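Putative lipoprotein (Parabacteroides distasonis ATCC 8503, PDB 3JX8) is of unknown function but, as a putative lipoprotein with an adhesin head-like domain, may take part in cell adhesion or lipid binding. Local coordinates at residues 184-198 with 203-215. Numbering follows the deposited sequence.
Sequences VAGSGEIKAFDCQAR and NIASSGEISVYAT. With SO4 (sulfate ion), chain I; SO4 (sulfate ion), chain N.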
# COMPACT_ATOMS: atom_id res chain seq x y z
N VAL A 184 3.56 -5.26 -5.19
CA VAL A 184 3.04 -3.94 -5.50
C VAL A 184 1.59 -3.77 -4.97
O VAL A 184 0.72 -4.59 -5.28
CB VAL A 184 3.06 -3.69 -7.01
CG1 VAL A 184 2.44 -2.32 -7.31
CG2 VAL A 184 4.49 -3.80 -7.51
N ALA A 185 1.36 -2.71 -4.18
CA ALA A 185 0.02 -2.34 -3.74
C ALA A 185 -0.23 -0.91 -4.21
O ALA A 185 0.08 0.05 -3.49
CB ALA A 185 -0.11 -2.45 -2.22
N GLY A 186 -0.79 -0.78 -5.39
CA GLY A 186 -1.01 0.53 -5.99
C GLY A 186 -0.72 0.48 -7.48
O GLY A 186 -0.71 -0.59 -8.08
N SER A 187 -0.44 1.64 -8.06
CA SER A 187 -0.30 1.75 -9.51
C SER A 187 1.15 1.66 -9.95
O SER A 187 1.42 1.68 -11.12
CB SER A 187 -0.93 3.06 -10.01
OG SER A 187 -0.30 4.18 -9.43
N GLY A 188 2.07 1.55 -8.99
CA GLY A 188 3.48 1.57 -9.31
C GLY A 188 4.01 0.33 -10.04
O GLY A 188 3.25 -0.58 -10.42
N GLU A 189 5.33 0.27 -10.16
CA GLU A 189 5.95 -0.72 -11.01
C GLU A 189 7.26 -1.24 -10.44
O GLU A 189 8.10 -0.46 -9.98
CB GLU A 189 6.19 -0.07 -12.38
CG GLU A 189 6.89 -0.94 -13.32
CD GLU A 189 7.06 -0.35 -14.69
OE1 GLU A 189 6.92 0.89 -14.88
OE2 GLU A 189 7.36 -1.16 -15.57
N ILE A 190 7.40 -2.57 -10.44
CA ILE A 190 8.68 -3.20 -10.17
C ILE A 190 9.27 -3.65 -11.50
O ILE A 190 8.60 -4.31 -12.32
CB ILE A 190 8.59 -4.35 -9.19
CG1 ILE A 190 8.22 -3.83 -7.81
CG2 ILE A 190 9.96 -5.07 -9.11
CD1 ILE A 190 7.96 -4.93 -6.76
N LYS A 191 10.51 -3.25 -11.75
CA LYS A 191 11.21 -3.62 -12.97
C LYS A 191 12.35 -4.55 -12.61
O LYS A 191 13.35 -4.14 -12.00
CB LYS A 191 11.79 -2.40 -13.66
CG LYS A 191 10.82 -1.38 -14.16
CD LYS A 191 11.61 -0.29 -14.88
CE LYS A 191 10.72 0.73 -15.52
NZ LYS A 191 11.52 1.95 -15.86
N ALA A 192 12.21 -5.81 -12.97
CA ALA A 192 13.18 -6.81 -12.56
C ALA A 192 13.49 -7.81 -13.64
O ALA A 192 13.92 -8.90 -13.34
CB ALA A 192 12.70 -7.50 -11.27
N PHE A 193 13.32 -7.42 -14.90
CA PHE A 193 13.66 -8.31 -16.01
C PHE A 193 15.15 -8.66 -16.05
O PHE A 193 15.49 -9.74 -16.50
CB PHE A 193 13.31 -7.69 -17.38
CG PHE A 193 11.90 -7.96 -17.88
CD1 PHE A 193 11.21 -9.13 -17.57
CD2 PHE A 193 11.30 -7.07 -18.76
CE1 PHE A 193 9.92 -9.35 -18.07
CE2 PHE A 193 10.02 -7.30 -19.27
CZ PHE A 193 9.34 -8.43 -18.93
N ASP A 194 16.05 -7.77 -15.61
CA ASP A 194 17.49 -8.10 -15.56
C ASP A 194 17.96 -8.46 -14.18
O ASP A 194 19.15 -8.34 -13.86
CB ASP A 194 18.34 -6.98 -16.13
CG ASP A 194 18.02 -6.70 -17.57
OD1 ASP A 194 17.72 -7.67 -18.35
OD2 ASP A 194 18.05 -5.50 -17.94
N CYS A 195 17.03 -8.92 -13.35
CA CYS A 195 17.37 -9.50 -12.09
C CYS A 195 16.99 -10.96 -12.18
O CYS A 195 15.84 -11.30 -12.07
CB CYS A 195 16.65 -8.82 -10.96
SG CYS A 195 16.96 -9.65 -9.40
N GLN A 196 17.99 -11.81 -12.39
CA GLN A 196 17.74 -13.23 -12.56
C GLN A 196 17.52 -13.93 -11.23
O GLN A 196 18.45 -14.11 -10.45
CB GLN A 196 18.90 -13.88 -13.31
CG GLN A 196 18.64 -15.30 -13.71
CD GLN A 196 19.91 -16.02 -14.14
OE1 GLN A 196 20.11 -16.27 -15.30
NE2 GLN A 196 20.77 -16.31 -13.18
N ALA A 197 16.29 -14.35 -11.02
CA ALA A 197 15.89 -15.11 -9.84
C ALA A 197 15.73 -16.58 -10.19
O ALA A 197 15.23 -16.93 -11.26
CB ALA A 197 14.58 -14.59 -9.31
N ARG A 198 16.13 -17.46 -9.27
CA ARG A 198 15.79 -18.86 -9.42
C ARG A 198 14.31 -19.07 -9.10
O ARG A 198 13.59 -19.67 -9.89
CB ARG A 198 16.68 -19.76 -8.56
CG ARG A 198 16.36 -21.24 -8.73
CD ARG A 198 17.34 -22.13 -7.96
NE ARG A 198 17.24 -21.88 -6.51
CZ ARG A 198 16.38 -22.45 -5.67
NH1 ARG A 198 15.51 -23.38 -6.09
NH2 ARG A 198 16.37 -22.09 -4.39
N ASN A 203 3.34 -10.46 -6.31
CA ASN A 203 2.01 -10.11 -5.84
C ASN A 203 1.68 -8.71 -6.21
O ASN A 203 2.46 -7.80 -5.90
CB ASN A 203 1.93 -10.22 -4.34
CG ASN A 203 2.08 -11.64 -3.85
OD1 ASN A 203 1.19 -12.46 -4.02
ND2 ASN A 203 3.22 -11.95 -3.26
N ILE A 204 0.50 -8.53 -6.82
CA ILE A 204 -0.06 -7.22 -7.16
C ILE A 204 -1.47 -7.03 -6.60
O ILE A 204 -2.36 -7.87 -6.78
CB ILE A 204 -0.14 -7.00 -8.68
CG1 ILE A 204 1.25 -7.14 -9.32
CG2 ILE A 204 -0.72 -5.59 -9.00
CD1 ILE A 204 1.29 -6.80 -10.80
N ALA A 205 -1.66 -5.89 -5.94
CA ALA A 205 -2.96 -5.43 -5.52
C ALA A 205 -3.23 -4.13 -6.27
O ALA A 205 -2.50 -3.17 -6.19
CB ALA A 205 -3.02 -5.24 -3.99
N SER A 206 -4.32 -4.14 -7.03
CA SER A 206 -4.80 -3.04 -7.82
C SER A 206 -4.13 -3.00 -9.21
O SER A 206 -4.05 -4.05 -9.84
CB SER A 206 -4.87 -1.73 -7.00
OG SER A 206 -4.13 -0.67 -7.52
N SER A 207 -3.70 -1.85 -9.70
CA SER A 207 -3.39 -1.67 -11.13
C SER A 207 -1.90 -1.66 -11.49
O SER A 207 -1.55 -1.39 -12.64
CB SER A 207 -3.99 -0.36 -11.61
OG SER A 207 -3.47 0.72 -10.84
N GLY A 208 -1.04 -1.97 -10.54
CA GLY A 208 0.38 -1.95 -10.79
C GLY A 208 0.93 -3.06 -11.68
O GLY A 208 0.18 -3.92 -12.17
N GLU A 209 2.26 -3.08 -11.79
CA GLU A 209 2.97 -3.92 -12.74
C GLU A 209 4.29 -4.45 -12.21
O GLU A 209 5.03 -3.73 -11.53
CB GLU A 209 3.28 -3.04 -13.94
CG GLU A 209 3.38 -3.74 -15.22
CD GLU A 209 3.08 -2.81 -16.40
OE1 GLU A 209 3.98 -2.63 -17.21
OE2 GLU A 209 1.95 -2.26 -16.49
N ILE A 210 4.58 -5.70 -12.55
CA ILE A 210 5.86 -6.33 -12.24
C ILE A 210 6.40 -7.01 -13.48
O ILE A 210 5.67 -7.74 -14.19
CB ILE A 210 5.73 -7.38 -11.13
CG1 ILE A 210 5.12 -6.76 -9.86
CG2 ILE A 210 7.12 -8.12 -10.88
CD1 ILE A 210 4.87 -7.80 -8.70
N SER A 211 7.67 -6.77 -13.76
CA SER A 211 8.40 -7.51 -14.80
C SER A 211 9.44 -8.38 -14.14
O SER A 211 10.35 -7.87 -13.50
CB SER A 211 9.07 -6.54 -15.76
OG SER A 211 8.10 -5.73 -16.39
N VAL A 212 9.31 -9.70 -14.30
CA VAL A 212 10.12 -10.64 -13.55
C VAL A 212 10.83 -11.61 -14.47
O VAL A 212 10.33 -11.94 -15.55
CB VAL A 212 9.26 -11.42 -12.49
CG1 VAL A 212 8.11 -12.20 -13.18
CG2 VAL A 212 10.15 -12.31 -11.57
N TYR A 213 12.01 -12.05 -14.02
CA TYR A 213 12.80 -13.09 -14.66
C TYR A 213 13.09 -14.13 -13.60
O TYR A 213 13.85 -13.88 -12.67
CB TYR A 213 14.08 -12.48 -15.20
CG TYR A 213 15.10 -13.40 -15.83
CD1 TYR A 213 14.76 -14.64 -16.33
CD2 TYR A 213 16.43 -12.97 -15.99
CE1 TYR A 213 15.69 -15.45 -16.93
CE2 TYR A 213 17.37 -13.77 -16.61
CZ TYR A 213 17.00 -15.00 -17.08
OH TYR A 213 17.91 -15.82 -17.69
N ALA A 214 12.45 -15.29 -13.73
CA ALA A 214 12.58 -16.43 -12.81
C ALA A 214 12.93 -17.63 -13.67
O ALA A 214 12.33 -17.86 -14.72
CB ALA A 214 11.28 -16.68 -12.00
N THR A 215 13.92 -18.39 -13.24
CA THR A 215 14.39 -19.53 -14.03
C THR A 215 13.73 -20.85 -13.64
O THR A 215 13.55 -21.70 -14.49
CB THR A 215 15.92 -19.66 -13.97
OG1 THR A 215 16.31 -19.95 -12.63
CG2 THR A 215 16.59 -18.36 -14.44
S SO4 I . 14.15 -25.12 -3.07
O1 SO4 I . 13.04 -24.87 -3.98
O2 SO4 I . 14.00 -24.29 -1.88
O3 SO4 I . 14.17 -26.54 -2.75
O4 SO4 I . 15.41 -24.84 -3.74
S SO4 N . -7.32 1.27 -9.50
O1 SO4 N . -7.21 0.08 -8.61
O2 SO4 N . -5.98 1.92 -9.51
O3 SO4 N . -7.66 0.77 -10.85
O4 SO4 N . -8.35 2.17 -9.01
O HOH W 1 -0.36 1.31 -13.21
O HOH W 2 7.44 -3.71 -14.75
O HOH W 3 13.23 -10.87 -11.67
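Two successive coils of a parallel beta-solenoid stack here in register, so that several like residues meet: Glu-189 beside Glu-209, Ile-190 beside Ile-210, with Val-184 next to Ile-204. Strands 189-192 and 209-214 run 4.7 Å apart and only 7° from parallel. Ile-190 uses both peptide groups, N to Glu-209 O (2.9 Å) and O to Ser-211 N. Inside the coil, CG2 of Val-184, lying anti to its carbonyl carbon, reaches CG1 of Ile-210 at 3.8 Å, the two side chains running in opposite directions. The outward face of 189-191 and 209-211 carries polar groups. Glu-189 and Glu-209 extend side by side, OE2 of the first 4.0 Å from OE1 of the second. A water donates to Glu-189 OE2 and Ile-190 O while accepting from Ser-211 OG; it and a weak hydrogen bond from His-229 to Glu-209 OE1 may partly relieve the like charges.

Register is interrupted where residues 192-195 form a type I turn: the first segment has three extra residues here, and Phe-193 lies against Ser-211. CB of Ser-211 sits over the centre of that ring, 3.5 Å from the centroid, a CH-pi contact, and Val-212 O meets the ring edge in plane. Beyond the turn, CG of Gln-196 sits over one face of the Tyr-213 ring, displaced toward CE2, a CH-pi contact 3.9 Å from the centroid, and pairing resumes from Ala-197 N to Tyr-213 O.

Strand 227-231 continues the stack beyond 209-214, with Lys-231 making a cation-pi contact with Tyr-213; strand 170-174 flanks 189-192 on the side away from 209-214, and Phe-182 of strand 180-185 packs inside against Ile-190 and Val-212.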